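PDB 6QPA: sulfur oxygenase/reductase from Halothiobacillus neapolitanus, which probably oxidises and disproportionates elemental sulfur with molecular oxygen at a mononuclear iron site. Local coordinates for residues E4-A9 with Y79-D84; Y118-K123 with I198-G203. All coordinates share one frame; numbering follows the deposited sequence.

Interaction 1: residues E4-A9 with Y79-D84; sequences ENPIIA and YTVWKD
I7 pairs with W82 and A9 with T80 as the hydrogen-bonded pairs of an antiparallel ladder, which joins strands 7-15 and 74-82 in the curled antiparallel sheet of a fold related to the dimeric alpha+beta barrel family. Backbone bonds run both ways in each pair: I7 N to W82 O is 2.9 Å and W82 N to I7 O 2.8 Å, and the A9 and T80 bonds are similar. I8 faces V81 in the non-hydrogen-bonded pair between them.

Apolar contacts lie mainly on the face of I8 and V81, whose side chains run side by side. I8 CG2 reaches the CB of Y79 at 3.8 Å, while V81 CG1, anti to its backbone N (chi1 -173°), meets P6 CB at 3.7 Å.

Polar contacts occupy the other face, which carries I7, A9, T80 and W82 and looks toward the iron site. The W82 ring meets iron ligand H88, and A9 touches E116, another ligand. T80 OG1 sits between its own backbone N and carbonyl carbon (chi1 55°). It lies at the edge of the W82 indole, in the ring plane, and NE1 donates to it at 2.8 Å. A water lies between the strands, 2.6 Å from T80 OG1 and 3.0 Å from A9 O, and may bridge them.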
ATOM      1  N   GLU A   4     -37.252  55.489  29.872  1.00 93.16           N
ATOM      2  CA  GLU A   4     -36.006  54.961  30.432  1.00 93.94           C
ATOM      3  C   GLU A   4     -34.825  55.132  29.460  1.00 88.99           C
ATOM      4  O   GLU A   4     -34.888  54.702  28.298  1.00 91.72           O
ATOM      5  CB  GLU A   4     -36.188  53.481  30.819  1.00 86.92           C
ATOM      6  CG  GLU A   4     -34.902  52.685  31.093  1.00 84.61           C
ATOM      7  CD  GLU A   4     -34.523  52.606  32.576  1.00 83.30           C
ATOM      8  OE1 GLU A   4     -33.471  53.181  32.967  1.00 66.34           O
ATOM      9  OE2 GLU A   4     -35.272  51.955  33.344  1.00 87.26           O
ATOM     10  N   ASN A   5     -33.762  55.792  29.935  1.00 69.20           N
ATOM     11  CA  ASN A   5     -32.493  55.887  29.214  1.00 56.31           C
ATOM     12  C   ASN A   5     -31.452  55.143  30.041  1.00 47.77           C
ATOM     13  O   ASN A   5     -30.783  55.740  30.901  1.00 43.55           O
ATOM     14  CB  ASN A   5     -32.085  57.341  28.974  1.00 62.53           C
ATOM     15  CG  ASN A   5     -32.788  58.316  29.911  1.00 77.98           C
ATOM     16  OD1 ASN A   5     -33.908  58.064  30.365  1.00 80.89           O
ATOM     17  ND2 ASN A   5     -32.138  59.448  30.194  1.00 78.27           N
ATOM     18  N   PRO A   6     -31.288  53.840  29.838  1.00 44.26           N
ATOM     19  CA  PRO A   6     -30.286  53.106  30.620  1.00 36.32           C
ATOM     20  C   PRO A   6     -28.875  53.415  30.153  1.00 39.39           C
ATOM     21  O   PRO A   6     -28.634  53.973  29.080  1.00 45.33           O
ATOM     22  CB  PRO A   6     -30.660  51.639  30.388  1.00 41.78           C
ATOM     23  CG  PRO A   6     -31.319  51.632  29.048  1.00 48.53           C
ATOM     24  CD  PRO A   6     -32.069  52.947  28.961  1.00 41.02           C
ATOM     25  N   ILE A   7     -27.936  52.999  30.989  1.00 28.44           N
ATOM     26  CA  ILE A   7     -26.504  53.093  30.752  1.00 30.91           C
ATOM     27  C   ILE A   7     -26.022  51.722  30.286  1.00 35.97           C
ATOM     28  O   ILE A   7     -26.453  50.692  30.816  1.00 32.25           O
ATOM     29  CB  ILE A   7     -25.796  53.523  32.060  1.00 35.15           C
ATOM     30  CG1 ILE A   7     -26.249  54.919  32.512  1.00 48.80           C
ATOM     31  CG2 ILE A   7     -24.297  53.422  31.958  1.00 36.33           C
ATOM     32  CD1 ILE A   7     -26.187  55.948  31.456  1.00 40.41           C
ATOM     33  N   ILE A   8     -25.104  51.689  29.331  1.00 38.90           N
ATOM     34  CA  ILE A   8     -24.571  50.423  28.849  1.00 32.69           C
ATOM     35  C   ILE A   8     -23.083  50.433  29.120  1.00 34.35           C
ATOM     36  O   ILE A   8     -22.372  51.336  28.662  1.00 33.44           O
ATOM     37  CB  ILE A   8     -24.858  50.184  27.359  1.00 27.98           C
ATOM     38  CG1 ILE A   8     -26.357  50.255  27.090  1.00 28.04           C
ATOM     39  CG2 ILE A   8     -24.376  48.756  26.934  1.00 27.28           C
ATOM     40  CD1 ILE A   8     -26.710  49.952  25.641  1.00 28.35           C
ATOM     41  N   ALA A   9     -22.621  49.459  29.896  1.00 25.93           N
ATOM     42  CA  ALA A   9     -21.198  49.204  30.047  1.00 30.27           C
ATOM     43  C   ALA A   9     -20.800  48.133  29.045  1.00 27.57           C
ATOM     44  O   ALA A   9     -21.462  47.090  28.942  1.00 30.69           O
ATOM     45  CB  ALA A   9     -20.849  48.780  31.483  1.00 25.69           C
ATOM     46  N   TYR A  79     -22.100  43.547  26.544  1.00 31.75           N
ATOM     47  CA  TYR A  79     -22.916  44.645  27.044  1.00 36.11           C
ATOM     48  C   TYR A  79     -23.534  44.227  28.358  1.00 33.86           C
ATOM     49  O   TYR A  79     -24.157  43.171  28.430  1.00 32.33           O
ATOM     50  CB  TYR A  79     -24.069  45.013  26.109  1.00 32.37           C
ATOM     51  CG  TYR A  79     -23.749  45.557  24.746  1.00 29.04           C
ATOM     52  CD1 TYR A  79     -22.488  45.435  24.186  1.00 28.68           C
ATOM     53  CD2 TYR A  79     -24.747  46.173  24.001  1.00 28.71           C
ATOM     54  CE1 TYR A  79     -22.224  45.922  22.922  1.00 31.97           C
ATOM     55  CE2 TYR A  79     -24.501  46.672  22.741  1.00 34.20           C
ATOM     56  CZ  TYR A  79     -23.242  46.545  22.197  1.00 35.44           C
ATOM     57  OH  TYR A  79     -23.015  47.042  20.924  1.00 30.18           O
ATOM     58  N   THR A  80     -23.413  45.057  29.380  1.00 28.60           N
ATOM     59  CA  THR A  80     -24.299  44.957  30.529  1.00 28.66           C
ATOM     60  C   THR A  80     -25.034  46.278  30.653  1.00 33.59           C
ATOM     61  O   THR A  80     -24.444  47.341  30.461  1.00 30.34           O
ATOM     62  CB  THR A  80     -23.572  44.610  31.844  1.00 31.76           C
ATOM     63  OG1 THR A  80     -22.530  45.551  32.078  1.00 28.26           O
ATOM     64  CG2 THR A  80     -22.983  43.174  31.771  1.00 36.86           C
ATOM     65  N   VAL A  81     -26.332  46.191  30.891  1.00 28.52           N
ATOM     66  CA  VAL A  81     -27.240  47.330  30.816  1.00 31.93           C
ATOM     67  C   VAL A  81     -27.776  47.623  32.215  1.00 28.22           C
ATOM     68  O   VAL A  81     -28.196  46.704  32.936  1.00 30.64           O
ATOM     69  CB  VAL A  81     -28.360  47.036  29.801  1.00 34.36           C
ATOM     70  CG1 VAL A  81     -29.234  48.268  29.575  1.00 30.65           C
ATOM     71  CG2 VAL A  81     -27.703  46.543  28.471  1.00 28.68           C
ATOM     72  N   TRP A  82     -27.757  48.900  32.600  1.00 30.36           N
ATOM     73  CA  TRP A  82     -27.906  49.317  33.988  1.00 33.31           C
ATOM     74  C   TRP A  82     -28.833  50.515  34.097  1.00 35.78           C
ATOM     75  O   TRP A  82     -28.877  51.369  33.206  1.00 30.42           O
ATOM     76  CB  TRP A  82     -26.544  49.704  34.604  1.00 31.50           C
ATOM     77  CG  TRP A  82     -25.601  48.575  34.564  1.00 33.70           C
ATOM     78  CD1 TRP A  82     -24.700  48.279  33.570  1.00 32.53           C
ATOM     79  CD2 TRP A  82     -25.505  47.530  35.523  1.00 33.13           C
ATOM     80  NE1 TRP A  82     -24.025  47.126  33.884  1.00 27.90           N
ATOM     81  CE2 TRP A  82     -24.509  46.638  35.071  1.00 36.86           C
ATOM     82  CE3 TRP A  82     -26.155  47.263  36.737  1.00 39.54           C
ATOM     83  CZ2 TRP A  82     -24.147  45.492  35.794  1.00 30.68           C
ATOM     84  CZ3 TRP A  82     -25.788  46.126  37.460  1.00 35.55           C
ATOM     85  CH2 TRP A  82     -24.790  45.264  36.987  1.00 31.14           C
ATOM     86  N   LYS A  83     -29.525  50.600  35.236  1.00 37.66           N
ATOM     87  CA  LYS A  83     -30.303  51.798  35.529  1.00 41.66           C
ATOM     88  C   LYS A  83     -29.406  53.024  35.594  1.00 37.80           C
ATOM     89  O   LYS A  83     -29.819  54.117  35.193  1.00 40.45           O
ATOM     90  CB  LYS A  83     -31.065  51.641  36.845  1.00 38.14           C
ATOM     91  CG  LYS A  83     -32.167  50.602  36.812  1.00 44.32           C
ATOM     92  CD  LYS A  83     -32.904  50.527  38.153  1.00 44.11           C
ATOM     93  CE  LYS A  83     -33.996  49.454  38.139  1.00 50.39           C
ATOM     94  NZ  LYS A  83     -34.620  49.297  39.498  1.00 58.98           N
ATOM     95  N   ASP A  84     -28.175  52.862  36.089  1.00 35.19           N
ATOM     96  CA  ASP A  84     -27.246  53.971  36.233  1.00 30.89           C
ATOM     97  C   ASP A  84     -25.851  53.423  36.457  1.00 37.53           C
ATOM     98  O   ASP A  84     -25.661  52.227  36.695  1.00 38.03           O
ATOM     99  CB  ASP A  84     -27.656  54.897  37.383  1.00 31.02           C
ATOM    100  CG  ASP A  84     -28.002  54.133  38.646  1.00 40.24           C
ATOM    101  OD1 ASP A  84     -27.236  53.235  39.064  1.00 39.31           O
ATOM    102  OD2 ASP A  84     -29.071  54.410  39.210  1.00 44.19           O
TER
HETATM  103  O   HOH W   1     -20.376  44.928  30.769  1.00 39.75           O

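Interaction 2: residues Y118-K123 with I198-G203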
ATOM      1  N   TYR A 118     -18.265  53.187  29.697  1.00 26.23           N
ATOM      2  CA  TYR A 118     -19.686  53.450  29.879  1.00 31.13           C
ATOM      3  C   TYR A 118     -20.238  54.236  28.690  1.00 37.65           C
ATOM      4  O   TYR A 118     -19.584  55.163  28.187  1.00 29.66           O
ATOM      5  CB  TYR A 118     -19.924  54.249  31.158  1.00 29.92           C
ATOM      6  CG  TYR A 118     -19.791  53.481  32.457  1.00 30.44           C
ATOM      7  CD1 TYR A 118     -20.788  52.604  32.868  1.00 30.78           C
ATOM      8  CD2 TYR A 118     -18.694  53.681  33.310  1.00 28.15           C
ATOM      9  CE1 TYR A 118     -20.702  51.915  34.077  1.00 33.15           C
ATOM     10  CE2 TYR A 118     -18.601  52.990  34.530  1.00 30.63           C
ATOM     11  CZ  TYR A 118     -19.613  52.111  34.898  1.00 29.09           C
ATOM     12  OH  TYR A 118     -19.562  51.427  36.078  1.00 35.10           O
ATOM     13  N   PHE A 119     -21.447  53.866  28.243  1.00 30.67           N
ATOM     14  CA  PHE A 119     -22.056  54.475  27.072  1.00 28.78           C
ATOM     15  C   PHE A 119     -23.454  54.979  27.380  1.00 34.35           C
ATOM     16  O   PHE A 119     -24.253  54.311  28.041  1.00 31.39           O
ATOM     17  CB  PHE A 119     -22.119  53.501  25.883  1.00 29.04           C
ATOM     18  CG  PHE A 119     -20.778  53.180  25.334  1.00 31.63           C
ATOM     19  CD1 PHE A 119     -20.012  52.196  25.919  1.00 27.77           C
ATOM     20  CD2 PHE A 119     -20.257  53.903  24.276  1.00 31.55           C
ATOM     21  CE1 PHE A 119     -18.750  51.916  25.441  1.00 29.18           C
ATOM     22  CE2 PHE A 119     -18.997  53.638  23.795  1.00 31.77           C
ATOM     23  CZ  PHE A 119     -18.240  52.627  24.380  1.00 30.94           C
ATOM     24  N   GLU A 120     -23.733  56.155  26.864  1.00 27.60           N
ATOM     25  CA  GLU A 120     -25.065  56.707  26.845  1.00 27.94           C
ATOM     26  C   GLU A 120     -25.753  56.327  25.542  1.00 28.12           C
ATOM     27  O   GLU A 120     -25.142  56.359  24.469  1.00 31.62           O
ATOM     28  CB  GLU A 120     -24.983  58.230  27.002  1.00 32.28           C
ATOM     29  CG  GLU A 120     -26.259  58.953  26.668  1.00 45.87           C
ATOM     30  CD  GLU A 120     -26.085  60.464  26.623  1.00 50.00           C
ATOM     31  OE1 GLU A 120     -24.998  60.968  27.002  1.00 48.85           O
ATOM     32  OE2 GLU A 120     -27.048  61.138  26.207  1.00 54.87           O
ATOM     33  N   VAL A 121     -27.021  55.948  25.641  1.00 31.84           N
ATOM     34  CA  VAL A 121     -27.830  55.667  24.465  1.00 30.62           C
ATOM     35  C   VAL A 121     -28.397  57.003  23.999  1.00 36.14           C
ATOM     36  O   VAL A 121     -29.363  57.506  24.560  1.00 39.01           O
ATOM     37  CB  VAL A 121     -28.926  54.642  24.755  1.00 32.18           C
ATOM     38  CG1 VAL A 121     -29.746  54.378  23.484  1.00 33.01           C
ATOM     39  CG2 VAL A 121     -28.295  53.342  25.240  1.00 34.79           C
ATOM     40  N   VAL A 122     -27.772  57.577  22.971  1.00 34.98           N
ATOM     41  CA  VAL A 122     -28.170  58.885  22.448  1.00 37.72           C
ATOM     42  C   VAL A 122     -29.527  58.796  21.766  1.00 36.98           C
ATOM     43  O   VAL A 122     -30.392  59.659  21.942  1.00 33.94           O
ATOM     44  CB  VAL A 122     -27.101  59.400  21.464  1.00 41.71           C
ATOM     45  CG1 VAL A 122     -27.571  60.653  20.787  1.00 45.53           C
ATOM     46  CG2 VAL A 122     -25.762  59.612  22.177  1.00 34.64           C
ATOM     47  N   LYS A 123     -29.706  57.776  20.936  1.00 31.61           N
ATOM     48  CA  LYS A 123     -30.955  57.527  20.253  1.00 30.09           C
ATOM     49  C   LYS A 123     -30.951  56.071  19.810  1.00 37.84           C
ATOM     50  O   LYS A 123     -29.890  55.480  19.584  1.00 33.07           O
ATOM     51  CB  LYS A 123     -31.132  58.464  19.058  1.00 47.02           C
ATOM     52  CG  LYS A 123     -32.577  58.697  18.742  1.00 57.82           C
ATOM     53  CD  LYS A 123     -32.869  60.138  18.377  1.00 69.17           C
ATOM     54  CE  LYS A 123     -34.373  60.318  18.176  1.00 75.92           C
ATOM     55  NZ  LYS A 123     -34.928  59.324  17.200  1.00 76.77           N
ATOM     56  N   ILE A 198     -27.335  54.483  18.788  1.00 31.33           N
ATOM     57  CA  ILE A 198     -26.172  55.363  18.809  1.00 27.37           C
ATOM     58  C   ILE A 198     -25.686  55.462  20.248  1.00 25.95           C
ATOM     59  O   ILE A 198     -26.429  55.906  21.129  1.00 28.17           O
ATOM     60  CB  ILE A 198     -26.508  56.757  18.262  1.00 28.30           C
ATOM     61  CG1 ILE A 198     -26.925  56.671  16.792  1.00 30.50           C
ATOM     62  CG2 ILE A 198     -25.303  57.699  18.470  1.00 28.23           C
ATOM     63  CD1 ILE A 198     -27.564  57.933  16.271  1.00 28.67           C
ATOM     64  N   MET A 199     -24.440  55.081  20.493  1.00 28.40           N
ATOM     65  CA  MET A 199     -23.899  55.033  21.847  1.00 26.39           C
ATOM     66  C   MET A 199     -22.700  55.957  21.939  1.00 33.25           C
ATOM     67  O   MET A 199     -21.773  55.848  21.126  1.00 29.38           O
ATOM     68  CB  MET A 199     -23.489  53.613  22.215  1.00 24.47           C
ATOM     69  CG  MET A 199     -24.621  52.615  22.183  1.00 42.70           C
ATOM     70  SD  MET A 199     -24.109  50.944  22.699  1.00 39.22           S
ATOM     71  CE  MET A 199     -23.056  50.496  21.337  1.00 25.61           C
ATOM     72  N   LYS A 200     -22.683  56.796  22.977  1.00 29.95           N
ATOM     73  CA  LYS A 200     -21.651  57.812  23.187  1.00 25.84           C
ATOM     74  C   LYS A 200     -20.871  57.461  24.447  1.00 28.05           C
ATOM     75  O   LYS A 200     -21.463  57.345  25.522  1.00 33.06           O
ATOM     76  CB  LYS A 200     -22.289  59.195  23.347  1.00 25.47           C
ATOM     77  CG  LYS A 200     -21.294  60.353  23.518  1.00 29.77           C
ATOM     78  CD  LYS A 200     -22.035  61.612  23.903  1.00 28.30           C
ATOM     79  CE  LYS A 200     -21.101  62.810  24.045  1.00 29.40           C
ATOM     80  NZ  LYS A 200     -21.913  63.924  24.624  1.00 33.62           N
ATOM     81  N   GLN A 201     -19.558  57.306  24.325  1.00 27.77           N
ATOM     82  CA  GLN A 201     -18.739  57.006  25.495  1.00 26.32           C
ATOM     83  C   GLN A 201     -18.600  58.249  26.369  1.00 34.37           C
ATOM     84  O   GLN A 201     -18.209  59.308  25.878  1.00 30.88           O
ATOM     85  CB  GLN A 201     -17.355  56.508  25.074  1.00 25.14           C
ATOM     86  CG  GLN A 201     -16.466  56.266  26.307  1.00 37.84           C
ATOM     87  CD  GLN A 201     -15.006  55.959  26.007  1.00 33.94           C
ATOM     88  OE1 GLN A 201     -14.130  56.357  26.774  1.00 34.12           O
ATOM     89  NE2 GLN A 201     -14.734  55.251  24.896  1.00 28.36           N
ATOM     90  N   PHE A 202     -18.919  58.130  27.668  1.00 37.36           N
ATOM     91  CA  PHE A 202     -18.765  59.253  28.588  1.00 32.51           C
ATOM     92  C   PHE A 202     -17.925  58.908  29.813  1.00 35.95           C
ATOM     93  O   PHE A 202     -17.781  59.755  30.691  1.00 35.34           O
ATOM     94  CB  PHE A 202     -20.138  59.815  29.030  1.00 33.37           C
ATOM     95  CG  PHE A 202     -20.953  58.865  29.893  1.00 35.25           C
ATOM     96  CD1 PHE A 202     -21.774  57.897  29.319  1.00 30.84           C
ATOM     97  CD2 PHE A 202     -20.897  58.946  31.274  1.00 32.92           C
ATOM     98  CE1 PHE A 202     -22.522  57.022  30.110  1.00 32.38           C
ATOM     99  CE2 PHE A 202     -21.642  58.076  32.082  1.00 34.55           C
ATOM    100  CZ  PHE A 202     -22.452  57.104  31.495  1.00 33.35           C
ATOM    101  N   GLY A 203     -17.356  57.712  29.894  1.00 32.15           N
ATOM    102  CA  GLY A 203     -16.499  57.365  31.012  1.00 31.95           C
ATOM    103  C   GLY A 203     -16.112  55.904  30.929  1.00 33.53           C
ATOM    104  O   GLY A 203     -16.562  55.172  30.038  1.00 29.80           O
TER
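F202 turns its ring back across the neighbouring strand to meet Y118, F119 and E120 in an antiparallel strand pair, 118-123 with 198-203, of the same barrel-like sheet. Its CG takes the crowded position between backbone N and carbonyl carbon (chi1 67°). Y118 CB then lies over one face of the F202 ring, offset toward the rim, in a CH-pi contact with CB 3.8 Å from CZ. The backbone of the facing strand runs past the edge of the same ring, where F202 CE1 is 3.5 Å from F119 C.

On the opposite face of the sheet F119 packs against Q201 and M199, crossing both at a slant. Its ring is turned 75° from the amide plane of Q201, and CE2 presses on Q201 CB at 3.5 Å. M199 CB touches F119 CD2 at 3.8 Å; farther out, SD stands 5.5 Å from the centroid of the F119 ring in a Met-aromatic contact. The Q201 amide is held by Q248, with a weak bond to Q252.

Y118 leads its phenol away from the strand pair: OH bonds to E89 OE2 and to ND1 of H88, an iron ligand, placing Y118 in the second shell of the metal. In the middle of the ladder E120 and K200 form a regular hydrogen-bonded pair, each backbone N donating to the other's O.

Toward the other end V122 and K123 form a beta bulge opposite I198, and V122 swings toward the partner strand. Its CG2 meets K200 CB at 3.7 Å, the two side chains crossing obliquely. Two backbone bonds grip I198 at the bulge: V122 N donates to I198 O at 2.8 Å, and I198 N to K123 O at 2.9 Å.

Both interactions belong to one sheet, in which strands 7-15 and 110-125 are neighbours, making 74-82, 7-15, 110-125 and 193-204 four successive strands. The seam is sealed by a probable hydrogen bond from F119 N to I8 O (2.7 Å), with I8 CD1 against V121 CG2 and Y79 OH, itself hydrogen-bonded to H256 ND1, against M199 CE on one face and I7 against Y118 on the other. Interaction 1 is the more buried, its face toward the iron mixing I7 and A9 with the hydrogen-bonded T80 and W82. Interaction 2 covers more surface, is more aromatic, and approaches the site through Y118, whereas its bulged end lies partly open beside helix 172-189.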